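Putative TOXIN related protein (Parabacteroides distasonis ATCC 8503, PDB 3K0Y) is of unknown function but is a putative toxin-related protein that combines a NigD-like N-terminal OB domain with a C-terminal beta-sandwich domain. Local coordinates at residues 179-185 / 201-206; 105-109 / 122-126; 97-101 / 135-139; 146-150 / 173-179; 50-54 / 116-121. All coordinates share one frame; numbering follows the deposited sequence.

Contact 1. Residues 179-185 / 201-206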
# COMPACT_ATOMS: atom_id res chain seq x y z
N THR A 179 -1.58 -15.73 10.03
CA THR A 179 -0.34 -16.48 10.13
C THR A 179 -0.20 -17.02 11.55
O THR A 179 0.82 -17.59 11.87
CB THR A 179 0.90 -15.62 9.84
OG1 THR A 179 1.09 -14.70 10.91
CG2 THR A 179 0.76 -14.90 8.51
N LYS A 180 -1.26 -16.86 12.34
CA LYS A 180 -1.24 -17.03 13.79
C LYS A 180 -0.43 -15.82 14.24
O LYS A 180 -0.75 -14.69 13.80
CB LYS A 180 -0.66 -18.38 14.19
CG LYS A 180 -1.12 -19.57 13.32
CD LYS A 180 -2.60 -19.56 12.95
CE LYS A 180 -3.02 -20.83 12.20
NZ LYS A 180 -3.75 -21.81 13.06
N GLY A 181 0.62 -16.00 15.05
CA GLY A 181 1.59 -14.90 15.27
C GLY A 181 3.01 -15.27 14.83
O GLY A 181 3.98 -14.79 15.42
N GLU A 182 3.11 -16.14 13.83
CA GLU A 182 4.37 -16.51 13.19
C GLU A 182 4.60 -15.62 11.95
O GLU A 182 3.66 -15.12 11.35
CB GLU A 182 4.34 -17.98 12.71
CG GLU A 182 4.85 -19.07 13.70
CD GLU A 182 5.09 -20.45 12.98
OE1 GLU A 182 5.98 -20.50 12.11
OE2 GLU A 182 4.38 -21.46 13.27
N THR A 183 5.86 -15.51 11.54
CA THR A 183 6.23 -14.83 10.31
C THR A 183 6.38 -15.78 9.10
O THR A 183 6.93 -16.86 9.21
CB THR A 183 7.47 -14.04 10.53
OG1 THR A 183 7.28 -13.20 11.68
CG2 THR A 183 7.73 -13.13 9.32
N VAL A 184 5.86 -15.35 7.94
CA VAL A 184 5.90 -16.14 6.71
C VAL A 184 6.49 -15.30 5.63
O VAL A 184 6.65 -14.07 5.81
CB VAL A 184 4.46 -16.58 6.21
CG1 VAL A 184 3.74 -17.45 7.27
CG2 VAL A 184 3.62 -15.39 5.78
N ASP A 185 6.79 -15.94 4.51
CA ASP A 185 7.30 -15.28 3.34
C ASP A 185 6.17 -14.83 2.44
O ASP A 185 5.29 -15.62 2.10
CB ASP A 185 8.20 -16.20 2.53
CG ASP A 185 9.52 -16.50 3.22
OD1 ASP A 185 9.89 -15.84 4.23
OD2 ASP A 185 10.17 -17.42 2.73
N LEU A 201 9.10 -10.53 0.98
CA LEU A 201 9.05 -9.81 2.23
C LEU A 201 8.58 -10.77 3.33
O LEU A 201 7.96 -11.80 3.08
CB LEU A 201 8.09 -8.61 2.16
CG LEU A 201 8.09 -7.69 0.94
CD1 LEU A 201 7.26 -8.30 -0.19
CD2 LEU A 201 7.49 -6.28 1.23
N LYS A 202 8.88 -10.40 4.56
CA LYS A 202 8.44 -11.14 5.73
C LYS A 202 7.12 -10.53 6.13
O LYS A 202 7.01 -9.32 6.13
CB LYS A 202 9.45 -10.97 6.87
CG LYS A 202 10.79 -11.57 6.61
CD LYS A 202 10.69 -13.05 6.64
CE LYS A 202 12.04 -13.75 6.57
NZ LYS A 202 11.92 -15.17 6.07
N TYR A 203 6.15 -11.37 6.48
CA TYR A 203 4.79 -10.97 6.87
C TYR A 203 4.25 -11.78 8.07
O TYR A 203 4.24 -13.02 8.06
CB TYR A 203 3.83 -11.14 5.70
CG TYR A 203 2.41 -10.79 6.07
CD1 TYR A 203 2.04 -9.47 6.33
CD2 TYR A 203 1.45 -11.77 6.18
CE1 TYR A 203 0.74 -9.13 6.71
CE2 TYR A 203 0.14 -11.46 6.56
CZ TYR A 203 -0.20 -10.13 6.80
OH TYR A 203 -1.48 -9.81 7.19
N ASN A 204 3.77 -11.07 9.07
CA ASN A 204 3.16 -11.68 10.24
C ASN A 204 1.82 -10.98 10.42
O ASN A 204 1.79 -9.76 10.40
CB ASN A 204 4.07 -11.46 11.46
CG ASN A 204 3.59 -12.20 12.73
OD1 ASN A 204 2.42 -12.17 13.07
ND2 ASN A 204 4.52 -12.84 13.42
N SER A 205 0.72 -11.72 10.55
CA SER A 205 -0.60 -11.09 10.75
C SER A 205 -0.68 -10.24 12.03
O SER A 205 -1.52 -9.37 12.14
CB SER A 205 -1.71 -12.13 10.81
OG SER A 205 -1.78 -12.86 9.62
N ASP A 206 0.17 -10.55 13.00
CA ASP A 206 0.26 -9.72 14.21
C ASP A 206 1.16 -8.49 13.97
O ASP A 206 2.37 -8.63 13.93
CB ASP A 206 0.79 -10.60 15.36
CG ASP A 206 0.68 -9.93 16.70
OD1 ASP A 206 -0.01 -8.91 16.81
OD2 ASP A 206 1.28 -10.44 17.65

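Contact 2. Residues 105-109 / 122-126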
# COMPACT_ATOMS: atom_id res chain seq x y z
N PRO A 105 4.16 -2.88 -18.05
CA PRO A 105 5.26 -2.92 -17.10
C PRO A 105 5.40 -1.69 -16.21
O PRO A 105 4.94 -0.59 -16.52
CB PRO A 105 6.50 -3.14 -18.00
CG PRO A 105 6.09 -2.57 -19.32
CD PRO A 105 4.64 -2.94 -19.44
N VAL A 106 5.99 -1.91 -15.05
CA VAL A 106 6.37 -0.87 -14.12
C VAL A 106 7.82 -1.09 -13.67
O VAL A 106 8.43 -2.15 -13.90
CB VAL A 106 5.47 -0.88 -12.88
CG1 VAL A 106 3.92 -0.74 -13.26
CG2 VAL A 106 5.73 -2.13 -12.04
N SER A 107 8.31 -0.09 -12.94
CA SER A 107 9.62 -0.12 -12.31
C SER A 107 9.45 -0.04 -10.77
O SER A 107 8.84 0.90 -10.26
CB SER A 107 10.33 1.13 -12.80
OG SER A 107 11.63 1.17 -12.35
N ILE A 108 9.94 -1.04 -10.03
CA ILE A 108 9.99 -0.95 -8.57
C ILE A 108 11.43 -1.28 -8.07
O ILE A 108 11.93 -2.34 -8.30
CB ILE A 108 9.00 -1.91 -7.92
CG1 ILE A 108 7.55 -1.73 -8.46
CG2 ILE A 108 8.95 -1.72 -6.42
CD1 ILE A 108 6.59 -2.83 -7.97
N TYR A 109 12.09 -0.35 -7.40
CA TYR A 109 13.40 -0.64 -6.87
C TYR A 109 13.22 -1.29 -5.51
O TYR A 109 12.18 -1.16 -4.86
CB TYR A 109 14.21 0.61 -6.75
CG TYR A 109 14.68 1.11 -8.07
CD1 TYR A 109 13.79 1.74 -8.99
CD2 TYR A 109 15.99 0.90 -8.46
CE1 TYR A 109 14.26 2.18 -10.25
CE2 TYR A 109 16.44 1.33 -9.67
CZ TYR A 109 15.59 1.97 -10.57
OH TYR A 109 16.14 2.34 -11.77
N ILE A 122 3.79 0.50 -1.87
CA ILE A 122 4.55 0.52 -3.05
C ILE A 122 4.73 1.93 -3.56
O ILE A 122 3.80 2.71 -3.54
CB ILE A 122 3.91 -0.33 -4.17
CG1 ILE A 122 3.69 -1.76 -3.74
CG2 ILE A 122 4.82 -0.31 -5.40
CD1 ILE A 122 2.97 -2.67 -4.78
N TYR A 123 5.97 2.25 -3.94
CA TYR A 123 6.34 3.40 -4.75
C TYR A 123 6.88 2.84 -6.05
O TYR A 123 7.89 2.12 -6.04
CB TYR A 123 7.45 4.23 -4.07
CG TYR A 123 7.91 5.46 -4.85
CD1 TYR A 123 7.28 6.69 -4.69
CD2 TYR A 123 8.97 5.37 -5.75
CE1 TYR A 123 7.72 7.85 -5.40
CE2 TYR A 123 9.42 6.49 -6.47
CZ TYR A 123 8.78 7.73 -6.30
OH TYR A 123 9.22 8.80 -7.02
N PHE A 124 6.25 3.19 -7.17
CA PHE A 124 6.57 2.58 -8.47
C PHE A 124 6.62 3.65 -9.52
O PHE A 124 6.11 4.77 -9.32
CB PHE A 124 5.56 1.48 -8.86
CG PHE A 124 4.17 2.02 -9.22
CD1 PHE A 124 3.24 2.27 -8.24
CD2 PHE A 124 3.83 2.30 -10.54
CE1 PHE A 124 1.98 2.80 -8.56
CE2 PHE A 124 2.56 2.85 -10.86
CZ PHE A 124 1.66 3.08 -9.88
N GLU A 125 7.27 3.34 -10.64
CA GLU A 125 7.29 4.27 -11.75
C GLU A 125 6.83 3.58 -12.99
O GLU A 125 6.92 2.39 -13.13
CB GLU A 125 8.71 4.79 -12.01
CG GLU A 125 9.29 5.67 -10.93
CD GLU A 125 10.77 5.99 -11.20
OE1 GLU A 125 11.66 5.07 -11.12
OE2 GLU A 125 11.03 7.16 -11.52
N THR A 126 6.33 4.37 -13.93
CA THR A 126 5.88 3.83 -15.20
C THR A 126 5.78 4.99 -16.16
O THR A 126 6.22 6.08 -15.83
CB THR A 126 4.56 3.03 -15.00
OG1 THR A 126 4.25 2.27 -16.18
CG2 THR A 126 3.40 3.92 -14.63
O HOH W 1 10.72 3.13 -9.65
O HOH W 2 10.49 2.16 -7.27

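Contact 3. Residues 97-101 / 135-139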
# COMPACT_ATOMS: atom_id res chain seq x y z
N ASN A 97 -7.39 -12.33 -15.93
CA ASN A 97 -6.52 -11.45 -15.15
C ASN A 97 -5.68 -10.50 -15.99
O ASN A 97 -5.63 -9.32 -15.69
CB ASN A 97 -5.58 -12.23 -14.21
CG ASN A 97 -6.28 -12.66 -12.94
OD1 ASN A 97 -7.40 -12.18 -12.61
ND2 ASN A 97 -5.64 -13.55 -12.20
N ASP A 98 -5.01 -11.01 -17.01
CA ASP A 98 -4.18 -10.17 -17.85
C ASP A 98 -4.98 -9.08 -18.50
O ASP A 98 -4.54 -7.95 -18.51
CB ASP A 98 -3.50 -10.95 -18.95
CG ASP A 98 -2.31 -11.73 -18.45
OD1 ASP A 98 -1.86 -11.47 -17.31
OD2 ASP A 98 -1.84 -12.59 -19.18
N SER A 99 -6.15 -9.45 -19.03
CA SER A 99 -7.02 -8.52 -19.71
C SER A 99 -7.66 -7.48 -18.80
O SER A 99 -7.80 -6.33 -19.20
CB SER A 99 -8.14 -9.28 -20.44
OG SER A 99 -9.03 -8.30 -20.91
N ILE A 100 -8.10 -7.87 -17.61
CA ILE A 100 -8.74 -6.96 -16.71
C ILE A 100 -7.67 -6.15 -15.92
O ILE A 100 -7.75 -4.90 -15.85
CB ILE A 100 -9.67 -7.68 -15.75
CG1 ILE A 100 -10.95 -8.13 -16.48
CG2 ILE A 100 -10.03 -6.78 -14.55
CD1 ILE A 100 -11.59 -9.41 -15.88
N TYR A 101 -6.66 -6.84 -15.39
CA TYR A 101 -5.73 -6.20 -14.49
C TYR A 101 -4.50 -5.64 -15.16
O TYR A 101 -3.84 -4.79 -14.56
CB TYR A 101 -5.36 -7.12 -13.34
CG TYR A 101 -6.53 -7.41 -12.45
CD1 TYR A 101 -7.19 -6.38 -11.81
CD2 TYR A 101 -6.98 -8.71 -12.26
CE1 TYR A 101 -8.24 -6.63 -11.00
CE2 TYR A 101 -8.05 -8.98 -11.41
CZ TYR A 101 -8.68 -7.93 -10.80
OH TYR A 101 -9.74 -8.12 -9.96
N PHE A 135 -5.20 1.49 -13.85
CA PHE A 135 -5.83 0.62 -12.86
C PHE A 135 -4.72 -0.14 -12.14
O PHE A 135 -3.96 -0.82 -12.80
CB PHE A 135 -6.71 -0.36 -13.61
CG PHE A 135 -7.74 -1.10 -12.79
CD1 PHE A 135 -8.34 -0.54 -11.67
CD2 PHE A 135 -8.22 -2.31 -13.28
CE1 PHE A 135 -9.35 -1.18 -10.98
CE2 PHE A 135 -9.24 -3.00 -12.60
CZ PHE A 135 -9.83 -2.41 -11.44
N ILE A 136 -4.68 -0.05 -10.82
CA ILE A 136 -3.58 -0.52 -9.97
C ILE A 136 -4.19 -1.53 -9.01
O ILE A 136 -5.13 -1.22 -8.28
CB ILE A 136 -2.99 0.65 -9.09
CG1 ILE A 136 -2.60 1.86 -9.93
CG2 ILE A 136 -1.75 0.23 -8.36
CD1 ILE A 136 -1.51 1.51 -11.00
N ASN A 137 -3.66 -2.76 -9.01
CA ASN A 137 -4.22 -3.79 -8.14
C ASN A 137 -3.20 -4.79 -7.60
O ASN A 137 -2.12 -4.96 -8.13
CB ASN A 137 -5.27 -4.60 -8.89
CG ASN A 137 -6.54 -3.84 -9.11
OD1 ASN A 137 -7.34 -3.69 -8.19
ND2 ASN A 137 -6.72 -3.32 -10.32
N LEU A 138 -3.61 -5.49 -6.57
CA LEU A 138 -2.85 -6.59 -6.00
C LEU A 138 -3.81 -7.78 -5.95
O LEU A 138 -4.90 -7.65 -5.39
CB LEU A 138 -2.41 -6.24 -4.59
CG LEU A 138 -1.42 -7.20 -3.94
CD1 LEU A 138 -0.07 -7.06 -4.60
CD2 LEU A 138 -1.36 -6.91 -2.42
N ILE A 139 -3.42 -8.89 -6.56
CA ILE A 139 -4.26 -10.09 -6.62
C ILE A 139 -3.55 -11.34 -6.19
O ILE A 139 -2.31 -11.41 -6.16
CB ILE A 139 -4.81 -10.32 -8.00
CG1 ILE A 139 -3.71 -10.75 -8.98
CG2 ILE A 139 -5.55 -9.05 -8.48
CD1 ILE A 139 -4.27 -11.11 -10.38
O HOH W 3 -4.60 -3.56 -12.35

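Contact 4. Residues 146-150 / 173-179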
# COMPACT_ATOMS: atom_id res chain seq x y z
N ASP A 146 -1.50 -21.18 -2.52
CA ASP A 146 -0.34 -20.28 -2.49
C ASP A 146 -0.85 -18.93 -1.99
O ASP A 146 -0.73 -17.93 -2.67
CB ASP A 146 0.25 -20.20 -3.91
CG ASP A 146 1.71 -19.67 -3.94
OD1 ASP A 146 2.32 -19.29 -2.85
OD2 ASP A 146 2.25 -19.60 -5.10
N PRO A 147 -1.42 -18.90 -0.77
CA PRO A 147 -2.09 -17.67 -0.31
C PRO A 147 -1.16 -16.44 -0.16
O PRO A 147 -1.59 -15.29 -0.36
CB PRO A 147 -2.72 -18.07 1.02
CG PRO A 147 -1.97 -19.28 1.46
CD PRO A 147 -1.45 -19.97 0.25
N TYR A 148 0.12 -16.69 0.09
CA TYR A 148 1.09 -15.63 0.34
C TYR A 148 1.90 -15.25 -0.87
O TYR A 148 2.95 -14.62 -0.73
CB TYR A 148 2.01 -16.03 1.48
CG TYR A 148 1.23 -16.29 2.73
CD1 TYR A 148 0.56 -15.26 3.36
CD2 TYR A 148 1.12 -17.58 3.26
CE1 TYR A 148 -0.18 -15.48 4.51
CE2 TYR A 148 0.40 -17.81 4.45
CZ TYR A 148 -0.25 -16.75 5.05
OH TYR A 148 -0.98 -16.91 6.19
N THR A 149 1.42 -15.63 -2.06
CA THR A 149 2.04 -15.26 -3.32
C THR A 149 1.02 -14.30 -3.98
O THR A 149 -0.15 -14.68 -4.24
CB THR A 149 2.37 -16.46 -4.27
OG1 THR A 149 3.34 -17.35 -3.68
CG2 THR A 149 2.93 -15.96 -5.63
N LEU A 150 1.48 -13.08 -4.24
CA LEU A 150 0.64 -12.03 -4.81
C LEU A 150 1.22 -11.49 -6.10
O LEU A 150 2.41 -11.68 -6.38
CB LEU A 150 0.46 -10.92 -3.80
CG LEU A 150 -0.02 -11.32 -2.41
CD1 LEU A 150 0.30 -10.18 -1.40
CD2 LEU A 150 -1.51 -11.56 -2.42
N LEU A 173 -3.65 -5.81 3.71
CA LEU A 173 -3.37 -7.26 3.70
C LEU A 173 -4.20 -8.06 4.68
O LEU A 173 -3.95 -9.25 4.89
CB LEU A 173 -1.89 -7.53 4.00
CG LEU A 173 -0.93 -6.90 3.01
CD1 LEU A 173 0.54 -7.15 3.40
CD2 LEU A 173 -1.22 -7.40 1.63
N SER A 174 -5.19 -7.44 5.27
CA SER A 174 -5.89 -8.07 6.37
C SER A 174 -6.72 -9.28 5.92
O SER A 174 -7.16 -10.03 6.75
CB SER A 174 -6.77 -7.04 7.10
OG SER A 174 -7.85 -6.65 6.29
N SER A 175 -6.93 -9.45 4.60
CA SER A 175 -7.66 -10.56 4.01
C SER A 175 -6.75 -11.77 3.76
O SER A 175 -7.24 -12.78 3.28
CB SER A 175 -8.27 -10.13 2.65
OG SER A 175 -7.24 -9.93 1.67
N LEU A 176 -5.45 -11.67 4.03
CA LEU A 176 -4.58 -12.84 3.91
C LEU A 176 -4.88 -13.77 5.10
O LEU A 176 -5.28 -13.30 6.15
CB LEU A 176 -3.11 -12.48 3.91
CG LEU A 176 -2.60 -11.70 2.68
CD1 LEU A 176 -1.13 -11.33 2.92
CD2 LEU A 176 -2.82 -12.46 1.37
N PRO A 177 -4.69 -15.10 4.91
CA PRO A 177 -4.98 -15.98 6.05
C PRO A 177 -4.11 -15.65 7.25
O PRO A 177 -2.93 -15.23 7.11
CB PRO A 177 -4.73 -17.41 5.51
CG PRO A 177 -4.52 -17.29 3.99
CD PRO A 177 -4.10 -15.81 3.77
N ASP A 178 -4.69 -15.81 8.44
CA ASP A 178 -3.98 -15.50 9.68
C ASP A 178 -2.72 -16.35 9.73
O ASP A 178 -2.76 -17.51 9.44
CB ASP A 178 -4.85 -15.75 10.91
CG ASP A 178 -4.33 -15.00 12.14
OD1 ASP A 178 -3.14 -15.14 12.49
OD2 ASP A 178 -5.11 -14.24 12.74
N THR A 179 -1.58 -15.73 10.03
CA THR A 179 -0.34 -16.48 10.13
C THR A 179 -0.20 -17.02 11.55
O THR A 179 0.82 -17.59 11.87
CB THR A 179 0.90 -15.62 9.84
OG1 THR A 179 1.09 -14.70 10.91
CG2 THR A 179 0.76 -14.90 8.51

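Contact 5. Residues 50-54 / 116-121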
# COMPACT_ATOMS: atom_id res chain seq x y z
N PRO A 50 -11.84 5.49 7.17
CA PRO A 50 -11.26 4.27 7.72
C PRO A 50 -10.34 3.61 6.69
O PRO A 50 -10.62 3.64 5.51
CB PRO A 50 -12.49 3.38 7.97
CG PRO A 50 -13.44 3.81 6.88
CD PRO A 50 -13.27 5.32 6.84
N ASN A 51 -9.23 3.06 7.15
CA ASN A 51 -8.36 2.23 6.28
C ASN A 51 -7.78 2.94 5.05
O ASN A 51 -7.80 2.43 3.94
CB ASN A 51 -9.15 0.98 5.91
CG ASN A 51 -9.77 0.32 7.14
OD1 ASN A 51 -10.99 0.31 7.29
ND2 ASN A 51 -8.92 -0.15 8.04
N GLN A 52 -7.27 4.15 5.27
CA GLN A 52 -6.77 5.01 4.21
C GLN A 52 -5.37 5.39 4.63
O GLN A 52 -5.16 5.75 5.79
CB GLN A 52 -7.65 6.27 4.14
CG GLN A 52 -7.17 7.34 3.25
CD GLN A 52 -7.22 6.97 1.79
OE1 GLN A 52 -8.27 6.67 1.27
NE2 GLN A 52 -6.09 7.03 1.12
N ARG A 53 -4.41 5.28 3.72
CA ARG A 53 -3.05 5.77 4.03
C ARG A 53 -2.85 7.12 3.37
O ARG A 53 -3.57 7.46 2.42
CB ARG A 53 -2.01 4.79 3.53
CG ARG A 53 -2.20 3.39 4.05
CD ARG A 53 -0.83 2.74 4.38
NE ARG A 53 -0.44 3.07 5.74
CZ ARG A 53 0.79 2.92 6.23
NH1 ARG A 53 1.77 2.47 5.45
NH2 ARG A 53 1.02 3.21 7.48
N ALA A 54 -1.87 7.85 3.86
CA ALA A 54 -1.57 9.19 3.37
C ALA A 54 -0.08 9.47 3.52
O ALA A 54 0.57 8.90 4.38
CB ALA A 54 -2.38 10.25 4.10
N GLY A 116 4.01 -2.26 6.09
CA GLY A 116 3.91 -1.30 7.18
C GLY A 116 2.45 -1.17 7.59
O GLY A 116 1.55 -0.98 6.73
N ASP A 117 2.22 -1.31 8.90
CA ASP A 117 0.91 -1.23 9.52
C ASP A 117 -0.13 -2.14 8.79
O ASP A 117 -1.25 -1.73 8.60
CB ASP A 117 0.44 0.24 9.57
CG ASP A 117 -0.88 0.41 10.34
OD1 ASP A 117 -0.98 -0.15 11.44
OD2 ASP A 117 -1.83 1.07 9.85
N GLY A 118 0.26 -3.35 8.41
CA GLY A 118 -0.66 -4.35 7.77
C GLY A 118 -0.97 -4.06 6.29
O GLY A 118 -1.82 -4.72 5.66
N TYR A 119 -0.25 -3.10 5.72
CA TYR A 119 -0.39 -2.80 4.31
C TYR A 119 0.86 -3.18 3.58
O TYR A 119 1.95 -3.11 4.14
CB TYR A 119 -0.61 -1.31 4.09
CG TYR A 119 -1.90 -0.81 4.66
CD1 TYR A 119 -1.96 -0.45 5.99
CD2 TYR A 119 -3.05 -0.70 3.87
CE1 TYR A 119 -3.14 0.01 6.55
CE2 TYR A 119 -4.23 -0.25 4.42
CZ TYR A 119 -4.26 0.10 5.76
OH TYR A 119 -5.39 0.54 6.30
N LEU A 120 0.69 -3.54 2.32
CA LEU A 120 1.79 -3.55 1.39
C LEU A 120 1.83 -2.17 0.73
O LEU A 120 0.90 -1.79 0.04
CB LEU A 120 1.61 -4.64 0.34
CG LEU A 120 2.69 -4.74 -0.72
CD1 LEU A 120 4.02 -5.29 -0.08
CD2 LEU A 120 2.32 -5.53 -1.96
N ASN A 121 2.96 -1.49 0.86
CA ASN A 121 3.19 -0.18 0.37
C ASN A 121 4.13 -0.23 -0.82
O ASN A 121 5.14 -0.92 -0.78
CB ASN A 121 3.81 0.67 1.46
CG ASN A 121 2.92 0.81 2.66
OD1 ASN A 121 2.02 1.64 2.66
ND2 ASN A 121 3.16 -0.00 3.69
O HOH W 4 -6.11 0.19 8.86

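Contact 1. Residues 179-185 / 201-206
V184 and Y203 form an antiparallel hydrogen-bonded pair, with V184 N giving to Y203 O at 2.8 Å and Y203 N giving to V184 O. D185 and K202 follow as a non-hydrogen-bonded pair. Earlier in this chain a type II' beta turn from T179 to E182 lies against N204 and S205, and side chains take over the joining. S205 N gives to T179 OG1 (3.0 Å), and T179 N gives to S205 OG (2.9 Å). T179 OG1 stands between its own backbone N and carbonyl carbon (chi1 70°). From there it also donates to E182 O at 2.6 Å, in the plane of that carbonyl. The N204 amide is gripped from both ends. Its ND2 gives to G181 O at 2.8 Å, lying above that carbonyl plane, and to T183 OG1 at 3.3 Å. Its OD1 accepts from D206 N, which makes an Asx turn. The face carrying D185 and K202 is exposed. There K202 NZ forms a salt bridge with D185 OD1 (2.8 Å), on the syn lone pair, and the two side chains run side by side. T183 CG2 packs on K202 CB. On the other face V184 CG2 meets the edge of the Y203 ring. This is the open end of the beta hairpin 184-192/195-203 in the C-terminal beta-sandwich domain, flanked by a type II' turn on one chain and an Asx turn on the other.

Contact 2. Residues 105-109 / 122-126
F124 holds its CG between the backbone N and the carbonyl carbon (chi1 70°), which swings the ring beside V106. T126 has OG1 anti to the backbone N (chi1 -168°), which points the hydroxyl at P105 O; it donates there at 3.0 Å, in the carbonyl plane. Between these groups S107 and E125 make a single antiparallel hydrogen-bonded bridge. S107 N gives to E125 O at 2.8 Å, and E125 N returns a bond to S107 O. The apolar side is buried. V106 CG1 lies 4.1 Å from F124 CD2, and I108 CG1 lies 3.8 Å from F124 CB. I108 CD1 meets I122 CG2 at 4.0 Å, the two side chains crossing at about a right angle. F152 of strand 149-155 stacks edge-to-face with F124. The other side of the contact is polar and watered. One water donates to S107 O and to E125 OE1, the latter at 2.6 Å. A second water accepts from Y109 N (3.0 Å) and donates to Y123 O (2.9 Å), where a direct backbone bond would otherwise continue the pairing. Both waters lie at the edge of the Y109 ring. The chemistry implies that the 105-109 loop is held on strand 119-128 by a short antiparallel pairing: direct bonds hold it from P105 to S107, water bridges carry it on to Y109, and aliphatic groups seal it on the sandwich side.

Contact 3. Residues 97-101 / 135-139
Y101 lays one face of its ring under I139 CG2, a CH-pi contact 4.0 Å from the ring centroid and 16° off the normal. I100 CG2, from the same helix, covers the opposite face over its centre. The contact places the short helix 97-101 against strand 135-139, an outermost strand of the four-stranded sheet in the C-terminal beta-sandwich domain. F135, N137 and I139 face the helix, while I136 and L138 point to the sandwich interior. I139 holds CG1 between its backbone N and carbonyl carbon (chi1 70°). This leaves CG2 over the Y101 ring, while CG1 carries CD1 to within 3.3 Å of N97 ND2, a packing contact. That amide nitrogen is bonded elsewhere, to N92 OD1, and Y101 OH is bonded to K91 O. N137 comes in at the edge of the tyrosine ring, with its ND2 3.4 Å from Y101 CD1 and its amide turned 64° to the ring. The same ND2 stands 3.2 Å above the plane of the F135 ring, over its centre. The F135 ring puts its edge to the helix end, with CD2 3.7 Å from I100 O. No direct hydrogen bond crosses the contact; a water does that work. It donates to Y101 O at 2.6 Å and to F135 O at 2.8 Å, and it accepts from N137 ND2 at 2.9 Å.

Contact 4. Residues 146-150 / 173-179
The Y148 ring has P177 O at its edge, near the ring plane, while L176 CB and T179 CG2 approach it obliquely. The phenol OH donates to P177 O at 2.7 Å. It comes to that carbonyl from above, 54° out of the plane, with an angle of 120° at the oxygen, and so does not sit on a lone pair. Y148 CG is anti to the carbonyl carbon (chi1 -59°), and the ring extends from there to the far chain. T179 CG2 packs on Y148 OH at 3.5 Å. Along the ring, Y148 CE1 lies 4.2 Å from L176 CB and 4.0 Å from P177 CD. The two prolines meet beside it, crossing at about a right angle, with P147 CB 3.6 Å from P177 CG. L176 then carries the packing inward. Its CD2 touches P147 O at 3.5 Å and L150 CD2 at 4.1 Å. P147 O is also bonded by Q140 NE2. Deeper still, L150 CD1 is near L173 CD2. Both segments contain a type I beta turn, from D146 to T149 and from L173 to L176, and the second lets L173 and L176 both turn inward. The contact mixes one polar bond at the outer end with leucine packing at the inner end. Strand 149-155 starts here, between strands 135-139 and 184-192. The 173-179 loop leaves strand 163-172 of the larger sheet and crosses to strand 184-192. Its leucines touch L138, L186 and Y203, so the loop closes this end of the sandwich.

Contact 5. Residues 50-54 / 116-121
R53 lies over the Y119 ring in the tight part of the contact, its guanidinium nearly parallel to the ring (planes 2° apart). The pair joins strand 52-62 of the N-terminal OB domain to the type I' turn of hairpin 113-116/119-128 in the beta sandwich. R53 CD makes a CH-pi contact 3.9 Å from the ring centroid, and R53 NE lies 3.8 Å from Y119 CD1. A bend in the arginine chain at CG-CD (chi3 87°) swings its head along the ring. NH1 then donates to N121 OD1 at 2.9 Å, in the guanidinium plane. G116 O sits 3.6 Å above that plane but is not bonded to the arginine; it accepts from Y119 N. Other residues tie the charged ends: NH2 pairs with D31, and NE is bonded to T17 OG1, which also binds D117 OD2. D117 OD2 is 4.3 Å from R53 NH2, too far for a salt bridge, but its charge probably steadies the arginine. D117 OD1 has salt bridges to R29 and K207, so buried R53 and D117 belong to a charged cluster at the domain junction. The N51 side is looser, and N51 is exposed. The N51 side chain crosses Y119 at about a right angle, and the two groups share little surface. Y119 OH comes within 3.4 Å of N51 CA. A water bridges the polar ends, 2.9 Å from N51 ND2 and 2.7 Å from Y119 OH.

In the fold
Contacts 3, 4 and 5 are largely buried, while contacts 1 and 2 are partly buried, each with a polar, more exposed side. Contact 5 lies nearest the chain centre and alone joins the two domains; its chemistry is charged and aromatic. Contacts 1 and 4 share T179 and secure one end of the four-stranded sheet, the first mainly by hydrogen bonds and the second mainly by proline and leucine packing. Contact 3 covers the outer face of that sheet at strand 135-139. Contacts 2 and 5 both use strand 119-128. F124 of contact 2 touches I136 of contact 3 inside the sandwich, and L120 of contact 5 meets L138 there.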